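Long-range contacts in competence damage-inducible protein A (Klebsiella pneumoniae subsp. pneumoniae MGH 78578, PDB 5V01), which is of unknown function but belongs to the CinA family of competence- and damage-inducible proteins, some relatives of which probably act as amidohydrolases on pyridine nucleotides: residues 32-37 with 106-111; 90-95 with 130-135. One frame throughout, in Å; residues are numbered along the deposited sequence.

Both contacts involve one mixed beta sheet, and their centres lie 9 Å apart. Contact 1 pairs two parallel strands at its middle, 33-37 and 107-113; contact 2 lays helix 89-103 on the next strand, 128-135, which runs antiparallel to 107-113. Strand 107-113 is therefore the shared element: probable hydrogen bonds join A108 O to N134 N (2.8 Å) and A110 O to A132 N (2.9 Å), and the methyl CB of A110 packs on V92 O at 3.6 Å. On the opposite sheet face, I107 CG1 meets F135 CD1 at 3.6 Å. A bound sodium ion lies about 10 Å from the I107 side chain, too far for coordination.

Contact 1 of 2, residues 32-37 with 106-111; sequences RLTTAE and DIAIAV
Strands 33-37 and 107-111 run parallel, with axes 4.7 Å apart at closest approach and 18° between their directions, as central neighbours in the mixed sheet of this alpha/beta CinA-family domain. The bonds alternate as a parallel ladder requires: T34 and A36 each donate through N and accept through O, their partners being the backbones of I107, I109 and V111. The T34 O to I109 N bond, 3.0 Å long with 163° at the hydrogen, is the straightest.

Side chains divide between two faces. On one, L33 CG stands anti to the backbone N (chi1 175°), and the methyl CD1 of L33 reaches across to CG2 of I107 at 3.7 Å; the two side chains cross obliquely. The same L33 CD1 also meets I109, touching CG1 and CD1 each at 4.1 Å. L44 and L48 of helix 43-50 pack on this face, whereas F135 and W133 of strand 128-135 flank I107 and I109. On the other face, T34 sends CG2 to within 3.7 Å of A108 CB, while its OG1 bonds to the carbonyl of T60 in the neighbouring strand; I99 of helix 89-103 packs on both T34 and A108. At the far end the E37 carboxylate turns to T40 OG1 and to the backbone N atoms of L44 and A45.

The entry to the ladder is more elaborate. R32 O accepts from two successive amides, D106 N and I107 N, the latter in the carbonyl plane and the former tilted out of it. The R32 guanidinium does not meet the D106 carboxylate: it forms a salt bridge with D59, and D106 OD1 one with R136. The other carboxylate oxygen, D106 OD2, receives R32 N at 2.9 Å through its anti lone pair.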
ATOM      1  N   ARG A  32      -9.897  -7.082 -12.810  1.00 14.75           N
ATOM      2  CA  ARG A  32      -9.346  -6.774 -11.508  1.00 14.80           C
ATOM      3  C   ARG A  32      -7.956  -6.188 -11.668  1.00 13.62           C
ATOM      4  O   ARG A  32      -7.172  -6.611 -12.523  1.00 14.70           O
ATOM      5  CB  ARG A  32      -9.316  -8.020 -10.623  1.00 16.71           C
ATOM      6  CG  ARG A  32     -10.709  -8.557 -10.393  1.00 19.57           C
ATOM      7  CD  ARG A  32     -10.742  -9.661  -9.365  1.00 20.93           C
ATOM      8  NE  ARG A  32     -10.558  -9.146  -8.012  1.00 21.55           N
ATOM      9  CZ  ARG A  32     -11.488  -8.520  -7.287  1.00 22.07           C
ATOM     10  NH1 ARG A  32     -12.721  -8.298  -7.759  1.00 21.70           N
ATOM     11  NH2 ARG A  32     -11.189  -8.120  -6.053  1.00 22.23           N
ATOM     12  N   LEU A  33      -7.685  -5.203 -10.831  1.00 12.58           N
ATOM     13  CA  LEU A  33      -6.464  -4.408 -10.834  1.00 11.52           C
ATOM     14  C   LEU A  33      -5.643  -4.740  -9.587  1.00 11.10           C
ATOM     15  O   LEU A  33      -6.209  -4.987  -8.521  1.00 12.18           O
ATOM     16  CB  LEU A  33      -6.879  -2.935 -10.781  1.00 11.64           C
ATOM     17  CG  LEU A  33      -5.796  -1.873 -10.664  1.00 11.85           C
ATOM     18  CD1 LEU A  33      -4.882  -1.839 -11.893  1.00 12.42           C
ATOM     19  CD2 LEU A  33      -6.462  -0.513 -10.451  1.00 12.96           C
ATOM     20  N   THR A  34      -4.320  -4.653  -9.709  1.00 10.86           N
ATOM     21  CA  THR A  34      -3.385  -4.784  -8.578  1.00 10.32           C
ATOM     22  C   THR A  34      -2.275  -3.755  -8.770  1.00  9.54           C
ATOM     23  O   THR A  34      -2.058  -3.251  -9.881  1.00 11.15           O
ATOM     24  CB  THR A  34      -2.831  -6.200  -8.485  1.00 10.94           C
ATOM     25  OG1 THR A  34      -2.106  -6.347  -7.290  1.00 12.47           O
ATOM     26  CG2 THR A  34      -1.940  -6.550  -9.628  1.00 11.51           C
ATOM     27  N   THR A  35      -1.601  -3.416  -7.676  1.00  9.50           N
ATOM     28  CA  THR A  35      -0.597  -2.356  -7.691  1.00  9.87           C
ATOM     29  C   THR A  35       0.655  -2.715  -6.928  1.00  9.84           C
ATOM     30  O   THR A  35       0.595  -3.385  -5.882  1.00  9.52           O
ATOM     31  CB  THR A  35      -1.149  -1.036  -7.118  1.00 10.78           C
ATOM     32  OG1 THR A  35      -1.592  -1.214  -5.769  1.00 11.66           O
ATOM     33  CG2 THR A  35      -2.249  -0.479  -7.969  1.00 11.17           C
ATOM     34  N   ALA A  36       1.782  -2.207  -7.422  1.00  9.37           N
ATOM     35  CA  ALA A  36       3.077  -2.317  -6.737  1.00  9.58           C
ATOM     36  C   ALA A  36       3.722  -0.940  -6.748  1.00  9.73           C
ATOM     37  O   ALA A  36       3.887  -0.332  -7.800  1.00 11.55           O
ATOM     38  CB  ALA A  36       3.989  -3.337  -7.416  1.00 10.77           C
ATOM     39  N   GLU A  37       4.085  -0.449  -5.569  1.00  9.44           N
ATOM     40  CA  GLU A  37       4.600   0.900  -5.396  1.00  9.99           C
ATOM     41  C   GLU A  37       5.902   0.896  -4.644  1.00 10.37           C
ATOM     42  O   GLU A  37       6.187  -0.009  -3.861  1.00 11.93           O
ATOM     43  CB  GLU A  37       3.589   1.700  -4.552  1.00 11.28           C
ATOM     44  CG  GLU A  37       2.246   1.910  -5.209  1.00 11.31           C
ATOM     45  CD  GLU A  37       1.291   2.645  -4.280  1.00 10.64           C
ATOM     46  OE1 GLU A  37       1.493   3.862  -4.041  1.00 10.29           O
ATOM     47  OE2 GLU A  37       0.328   2.005  -3.828  1.00 11.14           O
ATOM     48  N   ASP A 106      -5.941  -9.043 -13.621  1.00 15.97           N
ATOM     49  CA  ASP A 106      -5.917  -8.788 -15.062  1.00 16.03           C
ATOM     50  C   ASP A 106      -4.973  -7.642 -15.446  1.00 14.67           C
ATOM     51  O   ASP A 106      -4.376  -7.650 -16.541  1.00 17.15           O
ATOM     52  CB  ASP A 106      -7.326  -8.455 -15.538  1.00 17.40           C
ATOM     53  CG  ASP A 106      -8.307  -9.555 -15.233  1.00 18.92           C
ATOM     54  OD1 ASP A 106      -8.260 -10.554 -15.965  1.00 25.72           O
ATOM     55  OD2 ASP A 106      -9.132  -9.412 -14.291  1.00 20.26           O
ATOM     56  N   ILE A 107      -4.889  -6.635 -14.575  1.00 14.44           N
ATOM     57  CA  ILE A 107      -4.088  -5.447 -14.819  1.00 13.12           C
ATOM     58  C   ILE A 107      -3.239  -5.151 -13.599  1.00 11.67           C
ATOM     59  O   ILE A 107      -3.742  -5.188 -12.478  1.00 12.50           O
ATOM     60  CB  ILE A 107      -4.958  -4.213 -15.144  1.00 13.52           C
ATOM     61  CG1 ILE A 107      -5.789  -4.473 -16.416  1.00 15.57           C
ATOM     62  CG2 ILE A 107      -4.101  -2.961 -15.305  1.00 13.80           C
ATOM     63  CD1 ILE A 107      -7.044  -3.646 -16.519  1.00 14.80           C
ATOM     64  N   ALA A 108      -1.965  -4.846 -13.828  1.00 12.45           N
ATOM     65  CA  ALA A 108      -1.033  -4.433 -12.770  1.00 11.12           C
ATOM     66  C   ALA A 108      -0.434  -3.081 -13.141  1.00 11.99           C
ATOM     67  O   ALA A 108      -0.057  -2.846 -14.288  1.00 14.29           O
ATOM     68  CB  ALA A 108       0.079  -5.471 -12.574  1.00 12.63           C
ATOM     69  N   ILE A 109      -0.369  -2.193 -12.169  1.00 10.53           N
ATOM     70  CA  ILE A 109       0.405  -0.958 -12.275  1.00 10.43           C
ATOM     71  C   ILE A 109       1.573  -1.046 -11.331  1.00 10.25           C
ATOM     72  O   ILE A 109       1.384  -1.384 -10.152  1.00 11.42           O
ATOM     73  CB  ILE A 109      -0.426   0.285 -11.968  1.00 11.84           C
ATOM     74  CG1 ILE A 109      -1.608   0.373 -12.929  1.00 13.47           C
ATOM     75  CG2 ILE A 109       0.448   1.515 -12.026  1.00 13.50           C
ATOM     76  CD1 ILE A 109      -2.580   1.481 -12.644  1.00 15.04           C
ATOM     77  N   ALA A 110       2.765  -0.743 -11.849  1.00 10.57           N
ATOM     78  CA  ALA A 110       3.947  -0.523 -11.015  1.00 10.98           C
ATOM     79  C   ALA A 110       4.453   0.890 -11.208  1.00 10.62           C
ATOM     80  O   ALA A 110       4.441   1.389 -12.316  1.00 12.13           O
ATOM     81  CB  ALA A 110       5.047  -1.531 -11.320  1.00 12.30           C
ATOM     82  N   VAL A 111       4.921   1.492 -10.125  1.00 10.39           N
ATOM     83  CA  VAL A 111       5.428   2.861 -10.115  1.00 10.43           C
ATOM     84  C   VAL A 111       6.723   2.851  -9.305  1.00 11.45           C
ATOM     85  O   VAL A 111       6.742   2.377  -8.190  1.00 11.90           O
ATOM     86  CB  VAL A 111       4.423   3.837  -9.485  1.00 11.79           C
ATOM     87  CG1 VAL A 111       4.937   5.260  -9.584  1.00 13.15           C
ATOM     88  CG2 VAL A 111       3.057   3.719 -10.133  1.00 13.41           C
TER

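Contact 2 of 2, residues 90-95 with 130-135; sequences ACVQEM and WFAWNF
V92 projects from helix 90-95 onto strand 130-135 and carries most of the contact, burying 86 Å² against 43 Å² for A132 and 35 Å² for W130. Its two methyls divide the strand between them. CG1, anti to the carbonyl carbon (chi1 -70°), lies 3.6 Å from W130 O and 3.9 Å from W130 CB. CG2 sits farther along, 3.9 Å from A132 CB, and also touches F131 O. V92 thus spans two successive residues on the helix-facing side, W130 and A132, with F131 between them turned the other way.

A132 answers with a single methyl. Its CB lies 3.5 Å from V92 O, so the helix backbone itself, and not just a side chain, rests on the strand here. This small side chain is consistent with the close CA-CA spacing of 5.6 Å between V92 and A132. No hydrogen bond crosses the contact; it is van der Waals packing throughout.

W130 takes part through its CB, which touches both V92 methyls. Beyond CB the indole leads away from the helix segment, and the V92 and W130 side chains cross at about a right angle; V87 and R143 contact W130 from outside the two segments.

Neighbouring residues complete both layers. S112 meets V92 and A110 meets M95, both from strand 107-113, extending the helix footprint to the next strand. On the reverse face, the F131 ring meets Y160 edge-to-face, and W133 donates through NE1 to A161 O, both partners being in helix 150-169. With axes 7.5 Å apart at closest approach and inclined by 35°, helix and strand form one helix-sheet interface of a three-layer alpha/beta/alpha sandwich.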
ATOM      1  N   ALA A  90      13.159  -1.424 -16.832  1.00 16.25           N
ATOM      2  CA  ALA A  90      13.270  -2.849 -16.559  1.00 16.12           C
ATOM      3  C   ALA A  90      12.712  -3.220 -15.190  1.00 15.69           C
ATOM      4  O   ALA A  90      12.032  -4.232 -15.038  1.00 16.98           O
ATOM      5  CB  ALA A  90      14.712  -3.305 -16.680  1.00 17.37           C
ATOM      6  N   CYS A  91      12.963  -2.371 -14.203  1.00 14.34           N
ATOM      7  CA  CYS A  91      12.442  -2.647 -12.865  1.00 15.01           C
ATOM      8  C   CYS A  91      10.925  -2.571 -12.822  1.00 13.79           C
ATOM      9  O   CYS A  91      10.292  -3.480 -12.286  1.00 14.24           O
ATOM     10  CB  CYS A  91      13.013  -1.701 -11.849  1.00 16.08           C
ATOM     11  SG  CYS A  91      12.404  -2.065 -10.172  1.00 17.30           S
ATOM     12  N   VAL A  92      10.331  -1.515 -13.377  1.00 13.81           N
ATOM     13  CA  VAL A  92       8.865  -1.427 -13.326  1.00 13.72           C
ATOM     14  C   VAL A  92       8.213  -2.559 -14.127  1.00 13.56           C
ATOM     15  O   VAL A  92       7.158  -3.061 -13.752  1.00 13.83           O
ATOM     16  CB  VAL A  92       8.266  -0.030 -13.682  1.00 14.15           C
ATOM     17  CG1 VAL A  92       8.582   0.980 -12.594  1.00 16.58           C
ATOM     18  CG2 VAL A  92       8.642   0.454 -15.077  1.00 14.86           C
ATOM     19  N   GLN A  93       8.845  -2.980 -15.238  1.00 13.74           N
ATOM     20  CA  GLN A  93       8.341  -4.174 -15.945  1.00 15.59           C
ATOM     21  C   GLN A  93       8.305  -5.383 -15.013  1.00 13.33           C
ATOM     22  O   GLN A  93       7.283  -6.063 -14.907  1.00 14.88           O
ATOM     23  CB  GLN A  93       9.187  -4.505 -17.175  1.00 16.71           C
ATOM     24  CG  GLN A  93       9.002  -3.538 -18.309  1.00 19.49           C
ATOM     25  CD  GLN A  93      10.031  -3.680 -19.404  1.00 23.72           C
ATOM     26  OE1 GLN A  93      11.173  -4.083 -19.165  1.00 28.23           O
ATOM     27  NE2 GLN A  93       9.632  -3.341 -20.613  1.00 26.75           N
ATOM     28  N   GLU A  94       9.422  -5.648 -14.336  1.00 13.87           N
ATOM     29  CA  GLU A  94       9.487  -6.818 -13.470  1.00 13.72           C
ATOM     30  C   GLU A  94       8.578  -6.689 -12.242  1.00 14.06           C
ATOM     31  O   GLU A  94       7.969  -7.674 -11.811  1.00 14.22           O
ATOM     32  CB  GLU A  94      10.928  -7.124 -13.067  1.00 14.56           C
ATOM     33  CG  GLU A  94      11.770  -7.615 -14.246  1.00 16.57           C
ATOM     34  CD  GLU A  94      13.174  -8.006 -13.861  1.00 18.20           C
ATOM     35  OE1 GLU A  94      13.436  -8.186 -12.682  1.00 24.37           O
ATOM     36  OE2 GLU A  94      14.039  -8.169 -14.744  1.00 20.30           O
ATOM     37  N   MET A  95       8.474  -5.475 -11.693  1.00 12.54           N
ATOM     38  CA  MET A  95       7.530  -5.241 -10.574  1.00 11.78           C
ATOM     39  C   MET A  95       6.102  -5.562 -11.007  1.00 12.42           C
ATOM     40  O   MET A  95       5.359  -6.229 -10.276  1.00 12.70           O
ATOM     41  CB  MET A  95       7.587  -3.788 -10.097  1.00 12.14           C
ATOM     42  CG  MET A  95       8.811  -3.426  -9.316  1.00 12.22           C
ATOM     43  SD  MET A  95       8.931  -1.681  -8.898  1.00 13.17           S
ATOM     44  CE  MET A  95       7.626  -1.515  -7.699  1.00 13.32           C
ATOM     45  N   TRP A 130       9.100   6.262 -13.180  1.00 13.74           N
ATOM     46  CA  TRP A 130       8.740   5.253 -14.159  1.00 13.57           C
ATOM     47  C   TRP A 130       7.426   4.562 -13.802  1.00 12.66           C
ATOM     48  O   TRP A 130       7.165   4.266 -12.628  1.00 12.78           O
ATOM     49  CB  TRP A 130       9.846   4.200 -14.316  1.00 14.05           C
ATOM     50  CG  TRP A 130      10.953   4.584 -15.258  1.00 15.19           C
ATOM     51  CD1 TRP A 130      12.177   5.112 -14.930  1.00 16.21           C
ATOM     52  CD2 TRP A 130      10.940   4.444 -16.675  1.00 16.52           C
ATOM     53  NE1 TRP A 130      12.918   5.326 -16.063  1.00 17.98           N
ATOM     54  CE2 TRP A 130      12.193   4.913 -17.152  1.00 16.89           C
ATOM     55  CE3 TRP A 130      10.006   3.954 -17.592  1.00 16.79           C
ATOM     56  CZ2 TRP A 130      12.527   4.915 -18.514  1.00 18.94           C
ATOM     57  CZ3 TRP A 130      10.338   3.974 -18.948  1.00 17.59           C
ATOM     58  CH2 TRP A 130      11.589   4.439 -19.389  1.00 18.06           C
ATOM     59  N   PHE A 131       6.633   4.301 -14.829  1.00 12.60           N
ATOM     60  CA  PHE A 131       5.349   3.651 -14.733  1.00 12.46           C
ATOM     61  C   PHE A 131       5.320   2.446 -15.637  1.00 11.83           C
ATOM     62  O   PHE A 131       5.868   2.525 -16.762  1.00 13.17           O
ATOM     63  CB  PHE A 131       4.240   4.606 -15.217  1.00 12.29           C
ATOM     64  CG  PHE A 131       4.102   5.850 -14.381  1.00 12.63           C
ATOM     65  CD1 PHE A 131       4.921   6.933 -14.598  1.00 13.25           C
ATOM     66  CD2 PHE A 131       3.158   5.912 -13.347  1.00 12.70           C
ATOM     67  CE1 PHE A 131       4.822   8.064 -13.814  1.00 13.79           C
ATOM     68  CE2 PHE A 131       3.051   7.044 -12.563  1.00 12.50           C
ATOM     69  CZ  PHE A 131       3.864   8.130 -12.797  1.00 13.84           C
ATOM     70  N   ALA A 132       4.645   1.385 -15.207  1.00 11.26           N
ATOM     71  CA  ALA A 132       4.278   0.254 -16.059  1.00 12.68           C
ATOM     72  C   ALA A 132       2.806  -0.070 -15.884  1.00 12.15           C
ATOM     73  O   ALA A 132       2.324  -0.103 -14.738  1.00 12.51           O
ATOM     74  CB  ALA A 132       5.103  -0.967 -15.725  1.00 14.40           C
ATOM     75  N   TRP A 133       2.099  -0.288 -16.989  1.00 12.82           N
ATOM     76  CA  TRP A 133       0.728  -0.773 -16.974  1.00 12.92           C
ATOM     77  C   TRP A 133       0.770  -2.088 -17.737  1.00 13.35           C
ATOM     78  O   TRP A 133       1.144  -2.112 -18.925  1.00 15.56           O
ATOM     79  CB  TRP A 133      -0.252   0.214 -17.630  1.00 13.78           C
ATOM     80  CG  TRP A 133      -0.271   1.567 -17.053  1.00 12.79           C
ATOM     81  CD1 TRP A 133      -1.223   2.083 -16.174  1.00 12.29           C
ATOM     82  CD2 TRP A 133       0.621   2.644 -17.339  1.00 13.51           C
ATOM     83  NE1 TRP A 133      -0.940   3.385 -15.901  1.00 13.44           N
ATOM     84  CE2 TRP A 133       0.183   3.760 -16.586  1.00 12.68           C
ATOM     85  CE3 TRP A 133       1.729   2.800 -18.189  1.00 13.55           C
ATOM     86  CZ2 TRP A 133       0.831   4.998 -16.636  1.00 12.90           C
ATOM     87  CZ3 TRP A 133       2.361   4.024 -18.231  1.00 14.45           C
ATOM     88  CH2 TRP A 133       1.910   5.109 -17.478  1.00 14.18           C
ATOM     89  N   ASN A 134       0.444  -3.176 -17.056  1.00 14.07           N
ATOM     90  CA  ASN A 134       0.564  -4.530 -17.552  1.00 16.14           C
ATOM     91  C   ASN A 134      -0.846  -5.111 -17.636  1.00 15.35           C
ATOM     92  O   ASN A 134      -1.474  -5.338 -16.616  1.00 16.36           O
ATOM     93  CB  ASN A 134       1.514  -5.301 -16.639  1.00 16.42           C
ATOM     94  CG  ASN A 134       1.692  -6.749 -17.015  1.00 17.91           C
ATOM     95  OD1 ASN A 134       0.895  -7.331 -17.745  1.00 20.16           O
ATOM     96  ND2 ASN A 134       2.738  -7.356 -16.458  1.00 20.22           N
ATOM     97  N   PHE A 135      -1.352  -5.298 -18.862  1.00 18.52           N
ATOM     98  CA  PHE A 135      -2.668  -5.868 -19.108  1.00 18.66           C
ATOM     99  C   PHE A 135      -2.436  -7.307 -19.560  1.00 20.04           C
ATOM    100  O   PHE A 135      -2.038  -7.544 -20.701  1.00 24.93           O
ATOM    101  CB  PHE A 135      -3.421  -5.052 -20.190  1.00 19.42           C
ATOM    102  CG  PHE A 135      -4.741  -5.644 -20.611  1.00 19.45           C
ATOM    103  CD1 PHE A 135      -5.733  -5.954 -19.709  1.00 23.62           C
ATOM    104  CD2 PHE A 135      -5.002  -5.830 -21.952  1.00 21.80           C
ATOM    105  CE1 PHE A 135      -6.947  -6.499 -20.112  1.00 24.84           C
ATOM    106  CE2 PHE A 135      -6.209  -6.372 -22.374  1.00 23.96           C
ATOM    107  CZ  PHE A 135      -7.169  -6.740 -21.449  1.00 23.02           C
TER